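Local coordinates for protein monalysin (Pseudomonas entomophila, PDB 4MKO) that forms pores in host cell membranes as an aerolysin-like beta-barrel toxin, lysing cells and contributing to intestinal damage and death in infected Drosophila, at residues Ala93-Gly98 with Tyr178-Thr183; Gly18-Tyr23 with Gln184-Ile189; Ala161-Lys166 with Thr203-Val208; Thr52-Ala57 with Asp102-Gly107. All coordinates share one frame; numbering follows the deposited sequence. Where two conformers were deposited one is given.

Contacts 1 and 4 are buried, contact 3 is partly buried and contact 2 lies at the surface; all four reach the same large mixed sheet. Contacts 1 and 2 use successive parts of strand 173-191, with centres about 24 Å apart on opposite sides of the chain's centre. Contact 1 is polar and aromatic, built on a pair of tyrosine hydroxyls, and it touches contact 3 through F162. Contact 3 sets a tyrosine ring against a glutamine amide and adds a water between the two segments. Contact 4 packs a helix valine on a strand proline, while V55 and F56 of its strand meet V208 of contact 3. Contact 2 is sparse and aliphatic, with a lysine at its margin.

Contact 1 (Ala93-Gly98 with Tyr178-Thr183); sequences AKYSVG and YLSAIT
Y95 and Y178 reach toward each other from opposite directions and meet through their hydroxyls, with Y95 OH hydrogen-bonded to Y178 OH at 2.7 Å. Either phenol could be the donor. Each oxygen sits at the edge of the other ring, near its plane, although the two planes are turned 87° apart. The ring pair is oblique, neither a stack nor edge-to-face, with centroids 5.8 Å apart; its carbon contact is Y95 CE1 to Y178 CZ at 3.7 Å. Y95 sends its ring straight across from the short strand 95-96 because CG lies anti to the backbone N (chi1 -174°). Y178 holds CG between N and the carbonyl carbon (chi1 69°), which swings its ring off strand 173-191 to meet Y95. F162 stacks on Y178 and also meets the Y95 ring, F87 packs edge-to-face with Y95, and H149 stacks on Y178, making an aromatic cluster. A water carries the polar link further: it is 2.7 Å from Y95 OH and 2.8 Å from S180 OG. Strand 95-96 pairs with strand 29-43 and lies in the inferred pore-forming region; here side chains join it to strand 173-191 across the fold. Y95 OH has both a phenol and a water as partners, and S180 OG is also held by H149 NE2, so these polar atoms are satisfied among aromatic rings.

Contact 2 (Gly18-Tyr23 with Gln184-Ile189); sequences GYLLDY and QRKRVI. With ACT (acetate ion), chain J.
L20, near the end of helix 12-20, lies over V188 and K186 of the long strand 173-191. Its CA-CB bond points toward the strand, but L20 CB stays 4.9 Å from V188 CG2. L20 CG, set anti to the carbonyl carbon (chi1 -63°), comes slightly nearer, 4.8 Å from V188 CG2. At the tip the branches divide the work: L20 CD1 lies 4.3 Å from V188 CG2 and 4.4 Å from K186 CD, while L20 CD2 also approaches V188 CG2, at 4.4 Å. L59 of strand 46-67 touches both L20 and V188, and a mercury ion lies about 5 Å from the L20 side chain. The chain turns a corner at R185, the centre of an inverse gamma turn, before running on as the later part of strand 173-191. R187, whose CB points away from the helix, is hydrogen-bonded through its guanidinium to Y77 and T130 of the two-stranded antiparallel sheet of 72-81 and 124-133. That sheet lies in the inferred pore-forming region, consistent with a part in building the barrel. In one of two deposited conformers K186 bends at chi3 (-74°) and K186 NZ lies 2.8 Å from acetate O, so this bond is not certain for both; the ion probably comes from the crystallisation liquor. In the same conformer D17 forms a salt bridge with K186 NZ.

Contact 3 (Ala161-Lys166 with Thr203-Val208); sequences AFAYSK and TVQRNV
The ring of Y164 and the carboxamide of Q205 meet obliquely, neither face-on nor edge-on to the ring, with their planes 76° apart. Y164 CD2 does most of the touching: it lies alongside the extended Q205 chain, 3.6 Å from Q205 CB and 3.5 Å from Q205 NE2. Diagonally across the ring, Y164 CE1 reaches R206 CB at 4.5 Å. Both polar atoms of the amide have partners: Q205 NE2 bonds to W201 O, and Q205 OE1 lies 2.9 Å from a water that is also 2.7 Å from Y164 O. The water is within bonding distance of both, though it has more acceptors in reach than protons. The contact sets helix 201-211, whose turn at 206-208 is widened to a pi type, beside the loop leading into strand 165-170, which is antiparallel to 173-191 in the mixed sheet. Y164 places its CG anti to the carbonyl carbon (chi1 -67°), which carries the ring over to the helix and its OH to D202. Within the helix, T203 O is gripped from opposite faces of its plane by N207 N and by N207 ND2, with N207 ND2 2.9 Å from T203 O at an N-H...O angle of 169°.

Contact 4 (Thr52-Ala57 with Asp102-Gly107); sequences TRPVFA and DIVNVG
P54 O, on the proline whose ring packs against V104, is gripped by two nitrogens of the preceding R53. R53 NE lies 2.9 Å from P54 O and R53 NH2 lies 3.2 Å from P54 O, the oxygen sitting in the guanidinium plane, so the arginine holds it side-on. Further bonds, R53 NH1 to S223 O and a weak one from R53 NH2 to V32 O, fix the rest of the guanidinium; R53 CB points away from the helix. On the helix side, V104 does the touching with one methyl. V104 CG2 is anti to the backbone N and lies 3.7 Å from both P54 CD and T52 O, with T52 CG2 somewhat farther at 4.5 Å. The axes of strand segment 52-57 and helix 103-107, which belongs to the inferred pore-forming region, cross at -58° and come within 8.7 Å. By touching T52, P54, V37 and Y147, V104 sets the helix over the mixed sheet, where strand 46-67 carries a classic beta bulge at V55 and F56, opposite V146. A mercury ion lies about 3 Å from the P54 side chain. Around D102, D102 O accepts from both N105 N and V106 N. N105 ND2 reaches D102 OD1 at 2.9 Å, nearly along its C-O axis, while N105 OD1 bonds to Y147 OH and D102 OD1 also takes W120 NE1.

Contact 1 (Ala93-Gly98 with Tyr178-Thr183)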
loop_
_atom_site.group_PDB
_atom_site.type_symbol
_atom_site.label_atom_id
_atom_site.label_comp_id
_atom_site.label_asym_id
_atom_site.label_seq_id
_atom_site.Cartn_x
_atom_site.Cartn_y
_atom_site.Cartn_z
ATOM N N ALA A 93 -9.469 15.614 0.035
ATOM C CA ALA A 93 -10.922 15.477 0.079
ATOM C C ALA A 93 -11.368 14.458 1.113
ATOM O O ALA A 93 -10.562 13.631 1.561
ATOM C CB ALA A 93 -11.434 15.063 -1.295
ATOM N N LYS A 94 -12.672 14.482 1.460
ATOM C CA LYS A 94 -13.270 13.490 2.351
ATOM C C LYS A 94 -13.114 12.143 1.604
ATOM O O LYS A 94 -13.333 12.080 0.393
ATOM C CB LYS A 94 -14.754 13.837 2.602
ATOM C CG LYS A 94 -15.429 13.012 3.681
ATOM C CD LYS A 94 -16.864 13.485 3.890
ATOM C CE LYS A 94 -17.699 12.492 4.663
ATOM N NZ LYS A 94 -19.109 12.945 4.796
ATOM N N TYR A 95 -12.635 11.104 2.304
ATOM C CA TYR A 95 -12.354 9.815 1.671
ATOM C C TYR A 95 -12.677 8.667 2.618
ATOM O O TYR A 95 -12.225 8.680 3.768
ATOM C CB TYR A 95 -10.852 9.737 1.292
ATOM C CG TYR A 95 -10.468 8.504 0.494
ATOM C CD1 TYR A 95 -10.632 8.464 -0.890
ATOM C CD2 TYR A 95 -9.907 7.389 1.118
ATOM C CE1 TYR A 95 -10.287 7.329 -1.628
ATOM C CE2 TYR A 95 -9.560 6.249 0.391
ATOM C CZ TYR A 95 -9.758 6.218 -0.981
ATOM O OH TYR A 95 -9.415 5.088 -1.700
ATOM N N SER A 96 -13.417 7.665 2.117
ATOM C CA SER A 96 -13.747 6.467 2.897
ATOM C C SER A 96 -14.140 5.310 2.010
ATOM O O SER A 96 -14.644 5.510 0.900
ATOM C CB SER A 96 -14.838 6.756 3.933
ATOM O OG SER A 96 -16.069 7.050 3.301
ATOM N N VAL A 97 -13.903 4.087 2.501
ATOM C CA VAL A 97 -14.270 2.869 1.790
ATOM C C VAL A 97 -14.854 1.870 2.784
ATOM O O VAL A 97 -14.359 1.760 3.913
ATOM C CB VAL A 97 -13.143 2.263 0.898
ATOM C CG1 VAL A 97 -11.958 1.783 1.719
ATOM C CG2 VAL A 97 -13.678 1.150 -0.000
ATOM N N GLY A 98 -15.887 1.157 2.335
ATOM C CA GLY A 98 -16.546 0.120 3.117
ATOM C C GLY A 98 -15.636 -1.076 3.293
ATOM O O GLY A 98 -14.789 -1.354 2.439
ATOM N N TYR A 178 -5.723 7.057 -8.963
ATOM C CA TYR A 178 -4.908 7.448 -7.818
ATOM C C TYR A 178 -4.458 6.185 -7.069
ATOM O O TYR A 178 -4.962 5.087 -7.352
ATOM C CB TYR A 178 -5.703 8.408 -6.874
ATOM C CG TYR A 178 -6.845 7.702 -6.175
ATOM C CD1 TYR A 178 -8.063 7.487 -6.825
ATOM C CD2 TYR A 178 -6.681 7.162 -4.898
ATOM C CE1 TYR A 178 -9.107 6.806 -6.200
ATOM C CE2 TYR A 178 -7.708 6.449 -4.277
ATOM C CZ TYR A 178 -8.925 6.291 -4.925
ATOM O OH TYR A 178 -9.922 5.540 -4.340
ATOM N N LEU A 179 -3.526 6.342 -6.114
ATOM C CA LEU A 179 -3.111 5.219 -5.277
ATOM C C LEU A 179 -3.543 5.463 -3.841
ATOM O O LEU A 179 -3.580 6.604 -3.396
ATOM C CB LEU A 179 -1.576 5.024 -5.273
ATOM C CG LEU A 179 -0.841 4.935 -6.617
ATOM C CD1 LEU A 179 0.666 4.688 -6.374
ATOM C CD2 LEU A 179 -1.407 3.818 -7.499
ATOM N N SER A 180 -3.779 4.372 -3.090
ATOM C CA SER A 180 -4.017 4.445 -1.657
ATOM C C SER A 180 -3.119 3.429 -0.991
ATOM O O SER A 180 -2.564 2.552 -1.661
ATOM C CB SER A 180 -5.475 4.184 -1.302
ATOM O OG SER A 180 -5.794 2.809 -1.312
ATOM N N ALA A 181 -3.008 3.514 0.326
ATOM C CA ALA A 181 -2.131 2.599 1.051
ATOM C C ALA A 181 -2.686 2.304 2.439
ATOM O O ALA A 181 -3.228 3.191 3.097
ATOM C CB ALA A 181 -0.739 3.194 1.154
ATOM N N ILE A 182 -2.576 1.043 2.849
ATOM C CA ILE A 182 -2.991 0.541 4.161
ATOM C C ILE A 182 -1.804 -0.252 4.710
ATOM O O ILE A 182 -0.896 -0.615 3.949
ATOM C CB ILE A 182 -4.300 -0.323 4.095
ATOM C CG1 ILE A 182 -4.074 -1.703 3.393
ATOM C CG2 ILE A 182 -5.485 0.460 3.456
ATOM C CD1 ILE A 182 -5.241 -2.692 3.412
ATOM N N THR A 183 -1.808 -0.548 6.009
ATOM C CA THR A 183 -0.736 -1.377 6.560
ATOM C C THR A 183 -1.186 -2.810 6.720
ATOM O O THR A 183 -2.389 -3.102 6.775
ATOM C CB THR A 183 -0.302 -0.878 7.943
ATOM O OG1 THR A 183 -1.474 -0.580 8.706
ATOM C CG2 THR A 183 0.649 0.313 7.883
HETATM O O HOH W 1 -8.403 3.020 -0.221
#

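Contact 2 (Gly18-Tyr23 with Gln184-Ile189)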
loop_
_atom_site.group_PDB
_atom_site.type_symbol
_atom_site.label_atom_id
_atom_site.label_comp_id
_atom_site.label_asym_id
_atom_site.label_seq_id
_atom_site.Cartn_x
_atom_site.Cartn_y
_atom_site.Cartn_z
ATOM N N GLY A 18 8.567 -14.612 1.113
ATOM C CA GLY A 18 9.768 -15.137 0.456
ATOM C C GLY A 18 10.754 -14.011 0.188
ATOM O O GLY A 18 11.947 -14.113 0.492
ATOM N N TYR A 19 10.229 -12.886 -0.306
ATOM C CA TYR A 19 11.021 -11.685 -0.580
ATOM C C TYR A 19 11.650 -11.125 0.706
ATOM O O TYR A 19 12.861 -10.867 0.748
ATOM C CB TYR A 19 10.116 -10.640 -1.274
ATOM C CG TYR A 19 10.762 -9.289 -1.484
ATOM C CD1 TYR A 19 11.702 -9.093 -2.489
ATOM C CD2 TYR A 19 10.428 -8.203 -0.680
ATOM C CE1 TYR A 19 12.280 -7.842 -2.705
ATOM C CE2 TYR A 19 11.031 -6.960 -0.856
ATOM C CZ TYR A 19 11.955 -6.783 -1.870
ATOM O OH TYR A 19 12.556 -5.559 -2.027
ATOM N N LEU A 20 10.839 -10.959 1.762
ATOM C CA LEU A 20 11.329 -10.376 3.009
ATOM C C LEU A 20 12.228 -11.289 3.820
ATOM O O LEU A 20 13.033 -10.771 4.600
ATOM C CB LEU A 20 10.180 -9.868 3.887
ATOM C CG LEU A 20 9.322 -8.718 3.322
ATOM C CD1 LEU A 20 8.113 -8.485 4.211
ATOM C CD2 LEU A 20 10.138 -7.432 3.201
ATOM N N LEU A 21 12.076 -12.630 3.665
ATOM C CA LEU A 21 12.866 -13.614 4.433
ATOM C C LEU A 21 14.184 -13.948 3.762
ATOM O O LEU A 21 14.973 -14.737 4.298
ATOM C CB LEU A 21 12.071 -14.877 4.731
ATOM C CG LEU A 21 10.882 -14.707 5.704
ATOM C CD1 LEU A 21 10.038 -15.929 5.698
ATOM C CD2 LEU A 21 11.352 -14.357 7.103
ATOM N N ASP A 22 14.438 -13.302 2.612
ATOM C CA ASP A 22 15.692 -13.433 1.890
ATOM C C ASP A 22 16.570 -12.282 2.380
ATOM O O ASP A 22 16.416 -11.131 1.943
ATOM C CB ASP A 22 15.456 -13.376 0.369
ATOM C CG ASP A 22 16.727 -13.218 -0.454
ATOM O OD1 ASP A 22 17.811 -13.543 0.063
ATOM O OD2 ASP A 22 16.631 -12.770 -1.600
ATOM N N TYR A 23 17.431 -12.583 3.352
ATOM C CA TYR A 23 18.311 -11.607 3.960
ATOM C C TYR A 23 19.640 -11.475 3.252
ATOM O O TYR A 23 20.531 -10.819 3.788
ATOM C CB TYR A 23 18.516 -11.884 5.458
ATOM C CG TYR A 23 17.263 -11.759 6.289
ATOM C CD1 TYR A 23 16.713 -10.509 6.579
ATOM C CD2 TYR A 23 16.632 -12.885 6.804
ATOM C CE1 TYR A 23 15.541 -10.390 7.329
ATOM C CE2 TYR A 23 15.478 -12.774 7.583
ATOM C CZ TYR A 23 14.928 -11.526 7.827
ATOM O OH TYR A 23 13.808 -11.408 8.613
ATOM N N GLN A 184 -0.198 -3.700 6.842
ATOM C CA GLN A 184 -0.371 -5.123 7.152
ATOM C C GLN A 184 0.210 -5.314 8.560
ATOM O O GLN A 184 1.128 -4.589 8.942
ATOM C CB GLN A 184 0.414 -5.987 6.147
ATOM C CG GLN A 184 0.115 -7.477 6.236
ATOM C CD GLN A 184 0.817 -8.253 5.158
ATOM O OE1 GLN A 184 2.009 -8.064 4.885
ATOM N NE2 GLN A 184 0.105 -9.172 4.551
ATOM N N ARG A 185 -0.293 -6.307 9.309
ATOM C CA ARG A 185 0.204 -6.632 10.655
ATOM C C ARG A 185 1.520 -7.428 10.520
ATOM O O ARG A 185 1.607 -8.602 10.895
ATOM C CB ARG A 185 -0.861 -7.396 11.455
ATOM C CG ARG A 185 -0.522 -7.423 12.950
ATOM C CD ARG A 185 -1.699 -7.777 13.838
ATOM N NE ARG A 185 -2.287 -9.069 13.508
ATOM C CZ ARG A 185 -1.959 -10.218 14.081
ATOM N NH1 ARG A 185 -1.008 -10.258 15.007
ATOM N NH2 ARG A 185 -2.569 -11.343 13.722
ATOM N N LYS A 186 2.540 -6.755 9.959
ATOM C CA LYS A 186 3.850 -7.326 9.694
ATOM C C LYS A 186 4.905 -6.237 9.831
ATOM O O LYS A 186 4.754 -5.142 9.270
ATOM C CB LYS A 186 3.841 -7.904 8.278
ATOM C CG LYS A 186 4.945 -8.871 7.967
ATOM C CD LYS A 186 4.672 -9.630 6.673
ATOM C CE LYS A 186 3.602 -10.691 6.813
ATOM N NZ LYS A 186 3.476 -11.496 5.573
ATOM N N ARG A 187 5.950 -6.529 10.589
ATOM C CA ARG A 187 7.044 -5.593 10.796
ATOM C C ARG A 187 8.371 -6.335 10.660
ATOM O O ARG A 187 8.460 -7.515 10.996
ATOM C CB ARG A 187 6.919 -4.876 12.158
ATOM C CG ARG A 187 7.159 -5.768 13.385
ATOM C CD ARG A 187 8.608 -5.770 13.839
ATOM N NE ARG A 187 8.821 -6.711 14.946
ATOM C CZ ARG A 187 9.110 -8.003 14.821
ATOM N NH1 ARG A 187 9.195 -8.561 13.617
ATOM N NH2 ARG A 187 9.294 -8.756 15.901
ATOM N N VAL A 188 9.394 -5.620 10.210
ATOM C CA VAL A 188 10.728 -6.151 9.974
ATOM C C VAL A 188 11.691 -5.394 10.868
ATOM O O VAL A 188 11.595 -4.175 10.960
ATOM C CB VAL A 188 11.106 -5.964 8.470
ATOM C CG1 VAL A 188 12.527 -6.451 8.169
ATOM C CG2 VAL A 188 10.094 -6.663 7.550
ATOM N N ILE A 189 12.657 -6.106 11.461
ATOM C CA ILE A 189 13.742 -5.497 12.245
ATOM C C ILE A 189 15.042 -5.948 11.600
ATOM O O ILE A 189 15.256 -7.146 11.446
ATOM C CB ILE A 189 13.696 -5.828 13.774
ATOM C CG1 ILE A 189 12.323 -5.476 14.409
ATOM C CG2 ILE A 189 14.828 -5.072 14.492
ATOM C CD1 ILE A 189 12.177 -5.938 15.869
HETATM C C ACT J . 0.398 -13.720 6.443
HETATM O O ACT J . 1.254 -13.108 5.776
HETATM O OXT ACT J . -0.798 -13.921 6.086
HETATM C CH3 ACT J . 0.854 -14.272 7.799
#

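Contact 3 (Ala161-Lys166 with Thr203-Val208)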
loop_
_atom_site.group_PDB
_atom_site.type_symbol
_atom_site.label_atom_id
_atom_site.label_comp_id
_atom_site.label_asym_id
_atom_site.label_seq_id
_atom_site.Cartn_x
_atom_site.Cartn_y
_atom_site.Cartn_z
ATOM N N ALA A 161 -8.382 15.983 -5.358
ATOM C CA ALA A 161 -8.630 15.182 -4.156
ATOM C C ALA A 161 -7.343 14.553 -3.595
ATOM O O ALA A 161 -7.205 14.460 -2.377
ATOM C CB ALA A 161 -9.649 14.092 -4.465
ATOM N N PHE A 162 -6.401 14.131 -4.479
ATOM C CA PHE A 162 -5.191 13.425 -4.058
ATOM C C PHE A 162 -3.883 14.173 -4.358
ATOM O O PHE A 162 -3.837 15.016 -5.257
ATOM C CB PHE A 162 -5.185 12.002 -4.665
ATOM C CG PHE A 162 -6.433 11.204 -4.336
ATOM C CD1 PHE A 162 -6.557 10.545 -3.111
ATOM C CD2 PHE A 162 -7.510 11.175 -5.215
ATOM C CE1 PHE A 162 -7.723 9.833 -2.796
ATOM C CE2 PHE A 162 -8.674 10.461 -4.902
ATOM C CZ PHE A 162 -8.778 9.807 -3.689
ATOM N N ALA A 163 -2.813 13.843 -3.602
ATOM C CA ALA A 163 -1.480 14.430 -3.771
ATOM C C ALA A 163 -0.946 14.143 -5.201
ATOM O O ALA A 163 -0.316 15.006 -5.812
ATOM C CB ALA A 163 -0.522 13.859 -2.727
ATOM N N TYR A 164 -1.248 12.940 -5.722
ATOM C CA TYR A 164 -0.856 12.470 -7.055
ATOM C C TYR A 164 -2.041 11.760 -7.672
ATOM O O TYR A 164 -2.628 10.865 -7.057
ATOM C CB TYR A 164 0.339 11.493 -6.960
ATOM C CG TYR A 164 1.623 12.146 -6.499
ATOM C CD1 TYR A 164 2.485 12.751 -7.408
ATOM C CD2 TYR A 164 1.980 12.159 -5.151
ATOM C CE1 TYR A 164 3.669 13.353 -6.990
ATOM C CE2 TYR A 164 3.159 12.770 -4.721
ATOM C CZ TYR A 164 3.999 13.369 -5.645
ATOM O OH TYR A 164 5.152 14.004 -5.234
ATOM N N SER A 165 -2.396 12.153 -8.894
ATOM C CA SER A 165 -3.500 11.517 -9.589
ATOM C C SER A 165 -3.406 11.793 -11.083
ATOM O O SER A 165 -2.613 12.636 -11.524
ATOM C CB SER A 165 -4.845 12.024 -9.051
ATOM O OG SER A 165 -5.026 13.408 -9.313
ATOM N N LYS A 166 -4.177 11.037 -11.853
ATOM C CA LYS A 166 -4.326 11.213 -13.305
ATOM C C LYS A 166 -5.790 11.093 -13.653
ATOM O O LYS A 166 -6.470 10.219 -13.123
ATOM C CB LYS A 166 -3.539 10.158 -14.093
ATOM C CG LYS A 166 -2.032 10.244 -13.864
ATOM C CD LYS A 166 -1.233 9.224 -14.661
ATOM C CE LYS A 166 0.239 9.577 -14.622
ATOM N NZ LYS A 166 1.086 8.590 -15.350
ATOM N N THR A 203 7.579 9.197 -2.875
ATOM C CA THR A 203 8.419 8.466 -3.824
ATOM C C THR A 203 7.626 7.340 -4.507
ATOM O O THR A 203 7.700 7.195 -5.729
ATOM C CB THR A 203 9.701 7.951 -3.147
ATOM O OG1 THR A 203 10.391 9.066 -2.586
ATOM C CG2 THR A 203 10.628 7.204 -4.120
ATOM N N VAL A 204 6.891 6.535 -3.720
ATOM C CA VAL A 204 6.101 5.425 -4.265
ATOM C C VAL A 204 5.052 5.933 -5.255
ATOM O O VAL A 204 4.921 5.344 -6.316
ATOM C CB VAL A 204 5.508 4.515 -3.144
ATOM C CG1 VAL A 204 4.511 3.491 -3.701
ATOM C CG2 VAL A 204 6.638 3.790 -2.408
ATOM N N GLN A 205 4.287 6.991 -4.910
ATOM C CA GLN A 205 3.258 7.511 -5.825
ATOM C C GLN A 205 3.876 8.059 -7.091
ATOM O O GLN A 205 3.367 7.754 -8.169
ATOM C CB GLN A 205 2.421 8.607 -5.172
ATOM C CG GLN A 205 1.508 8.100 -4.067
ATOM C CD GLN A 205 0.908 9.296 -3.381
ATOM O OE1 GLN A 205 -0.227 9.695 -3.668
ATOM N NE2 GLN A 205 1.673 9.888 -2.469
ATOM N N ARG A 206 4.982 8.844 -6.968
ATOM C CA ARG A 206 5.650 9.417 -8.137
ATOM C C ARG A 206 6.094 8.298 -9.092
ATOM O O ARG A 206 5.777 8.350 -10.282
ATOM C CB ARG A 206 6.852 10.286 -7.717
ATOM C CG ARG A 206 7.470 11.115 -8.853
ATOM C CD ARG A 206 8.914 11.551 -8.581
ATOM N NE ARG A 206 9.122 12.028 -7.211
ATOM C CZ ARG A 206 9.910 11.436 -6.318
ATOM N NH1 ARG A 206 10.608 10.356 -6.648
ATOM N NH2 ARG A 206 10.019 11.928 -5.091
ATOM N N ASN A 207 6.773 7.280 -8.569
ATOM C CA ASN A 207 7.294 6.188 -9.383
ATOM C C ASN A 207 6.253 5.220 -9.911
ATOM O O ASN A 207 6.274 4.902 -11.103
ATOM C CB ASN A 207 8.375 5.447 -8.633
ATOM C CG ASN A 207 9.686 6.197 -8.637
ATOM O OD1 ASN A 207 10.547 5.971 -9.494
ATOM N ND2 ASN A 207 9.888 7.061 -7.656
ATOM N N VAL A 208 5.361 4.747 -9.046
ATOM C CA VAL A 208 4.357 3.763 -9.445
ATOM C C VAL A 208 3.282 4.368 -10.373
ATOM O O VAL A 208 3.009 3.807 -11.426
ATOM C CB VAL A 208 3.742 3.043 -8.202
ATOM C CG1 VAL A 208 2.501 2.210 -8.565
ATOM C CG2 VAL A 208 4.781 2.190 -7.491
HETATM O O HOH W 2 -1.795 8.572 -5.862
#

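Contact 4 (Thr52-Ala57 with Asp102-Gly107)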
loop_
_atom_site.group_PDB
_atom_site.type_symbol
_atom_site.label_atom_id
_atom_site.label_comp_id
_atom_site.label_asym_id
_atom_site.label_seq_id
_atom_site.Cartn_x
_atom_site.Cartn_y
_atom_site.Cartn_z
ATOM N N THR A 52 -10.345 -1.379 -8.231
ATOM C CA THR A 52 -9.194 -1.361 -7.323
ATOM C C THR A 52 -8.365 -2.601 -7.523
ATOM O O THR A 52 -8.923 -3.679 -7.659
ATOM C CB THR A 52 -9.685 -1.296 -5.848
ATOM O OG1 THR A 52 -10.335 -0.056 -5.633
ATOM C CG2 THR A 52 -8.546 -1.458 -4.821
ATOM N N ARG A 53 -7.026 -2.474 -7.484
ATOM C CA ARG A 53 -6.167 -3.656 -7.498
ATOM C C ARG A 53 -4.929 -3.364 -6.661
ATOM O O ARG A 53 -4.496 -2.208 -6.625
ATOM C CB ARG A 53 -5.781 -4.108 -8.932
ATOM C CG ARG A 53 -4.984 -3.072 -9.738
ATOM C CD ARG A 53 -4.129 -3.760 -10.810
ATOM N NE ARG A 53 -3.043 -4.529 -10.188
ATOM C CZ ARG A 53 -2.264 -5.411 -10.814
ATOM N NH1 ARG A 53 -2.431 -5.659 -12.114
ATOM N NH2 ARG A 53 -1.316 -6.052 -10.149
ATOM N N PRO A 54 -4.328 -4.385 -6.009
ATOM C CA PRO A 54 -3.049 -4.132 -5.311
ATOM C C PRO A 54 -1.983 -3.916 -6.370
ATOM O O PRO A 54 -2.051 -4.545 -7.432
ATOM C CB PRO A 54 -2.765 -5.455 -4.543
ATOM C CG PRO A 54 -3.975 -6.340 -4.754
ATOM C CD PRO A 54 -4.688 -5.822 -5.986
ATOM N N VAL A 55 -0.984 -3.060 -6.095
ATOM C CA VAL A 55 0.080 -2.841 -7.088
ATOM C C VAL A 55 1.488 -2.906 -6.507
ATOM O O VAL A 55 2.444 -3.119 -7.259
ATOM C CB VAL A 55 -0.107 -1.526 -7.904
ATOM C CG1 VAL A 55 -1.294 -1.636 -8.876
ATOM C CG2 VAL A 55 -0.233 -0.285 -6.992
ATOM N N PHE A 56 1.629 -2.598 -5.211
ATOM C CA PHE A 56 2.972 -2.529 -4.634
ATOM C C PHE A 56 2.925 -2.803 -3.149
ATOM O O PHE A 56 1.880 -2.683 -2.520
ATOM C CB PHE A 56 3.542 -1.113 -4.902
ATOM C CG PHE A 56 5.058 -1.050 -4.962
ATOM C CD1 PHE A 56 5.740 -1.430 -6.113
ATOM C CD2 PHE A 56 5.794 -0.573 -3.885
ATOM C CE1 PHE A 56 7.136 -1.384 -6.167
ATOM C CE2 PHE A 56 7.190 -0.505 -3.947
ATOM C CZ PHE A 56 7.851 -0.920 -5.085
ATOM N N ALA A 57 4.057 -3.189 -2.589
ATOM C CA ALA A 57 4.150 -3.383 -1.137
ATOM C C ALA A 57 5.510 -2.897 -0.751
ATOM O O ALA A 57 6.476 -3.188 -1.460
ATOM C CB ALA A 57 3.974 -4.843 -0.766
ATOM N N ASP A 102 -12.239 -5.529 1.031
ATOM C CA ASP A 102 -11.228 -6.521 1.385
ATOM C C ASP A 102 -11.261 -7.787 0.533
ATOM O O ASP A 102 -10.264 -8.502 0.508
ATOM C CB ASP A 102 -11.237 -6.853 2.878
ATOM C CG ASP A 102 -9.860 -7.316 3.347
ATOM O OD1 ASP A 102 -8.873 -6.601 3.089
ATOM O OD2 ASP A 102 -9.777 -8.397 3.958
ATOM N N ILE A 103 -12.332 -8.022 -0.267
ATOM C CA ILE A 103 -12.336 -9.141 -1.231
ATOM C C ILE A 103 -11.127 -9.003 -2.194
ATOM O O ILE A 103 -10.693 -10.008 -2.755
ATOM C CB ILE A 103 -13.660 -9.300 -2.030
ATOM C CG1 ILE A 103 -13.924 -8.088 -2.966
ATOM C CG2 ILE A 103 -14.844 -9.596 -1.097
ATOM C CD1 ILE A 103 -14.801 -8.412 -4.149
ATOM N N VAL A 104 -10.593 -7.772 -2.380
ATOM C CA VAL A 104 -9.424 -7.559 -3.249
ATOM C C VAL A 104 -8.204 -8.300 -2.662
ATOM O O VAL A 104 -7.427 -8.879 -3.416
ATOM C CB VAL A 104 -9.124 -6.060 -3.562
ATOM C CG1 VAL A 104 -8.599 -5.301 -2.347
ATOM C CG2 VAL A 104 -8.164 -5.919 -4.756
ATOM N N ASN A 105 -8.095 -8.318 -1.327
ATOM C CA ASN A 105 -7.000 -8.971 -0.603
ATOM C C ASN A 105 -7.170 -10.466 -0.604
ATOM O O ASN A 105 -6.259 -11.198 -1.007
ATOM C CB ASN A 105 -6.844 -8.371 0.793
ATOM C CG ASN A 105 -6.100 -7.055 0.746
ATOM O OD1 ASN A 105 -5.260 -6.831 -0.149
ATOM N ND2 ASN A 105 -6.363 -6.171 1.710
ATOM N N VAL A 106 -8.389 -10.925 -0.300
ATOM C CA VAL A 106 -8.686 -12.350 -0.319
ATOM C C VAL A 106 -8.402 -12.970 -1.700
ATOM O O VAL A 106 -7.688 -13.971 -1.771
ATOM C CB VAL A 106 -10.116 -12.649 0.208
ATOM C CG1 VAL A 106 -10.443 -14.140 0.104
ATOM C CG2 VAL A 106 -10.273 -12.148 1.647
ATOM N N GLY A 107 -8.866 -12.314 -2.771
ATOM C CA GLY A 107 -8.669 -12.794 -4.126
ATOM C C GLY A 107 -7.218 -12.747 -4.578
ATOM O O GLY A 107 -6.837 -13.493 -5.475
#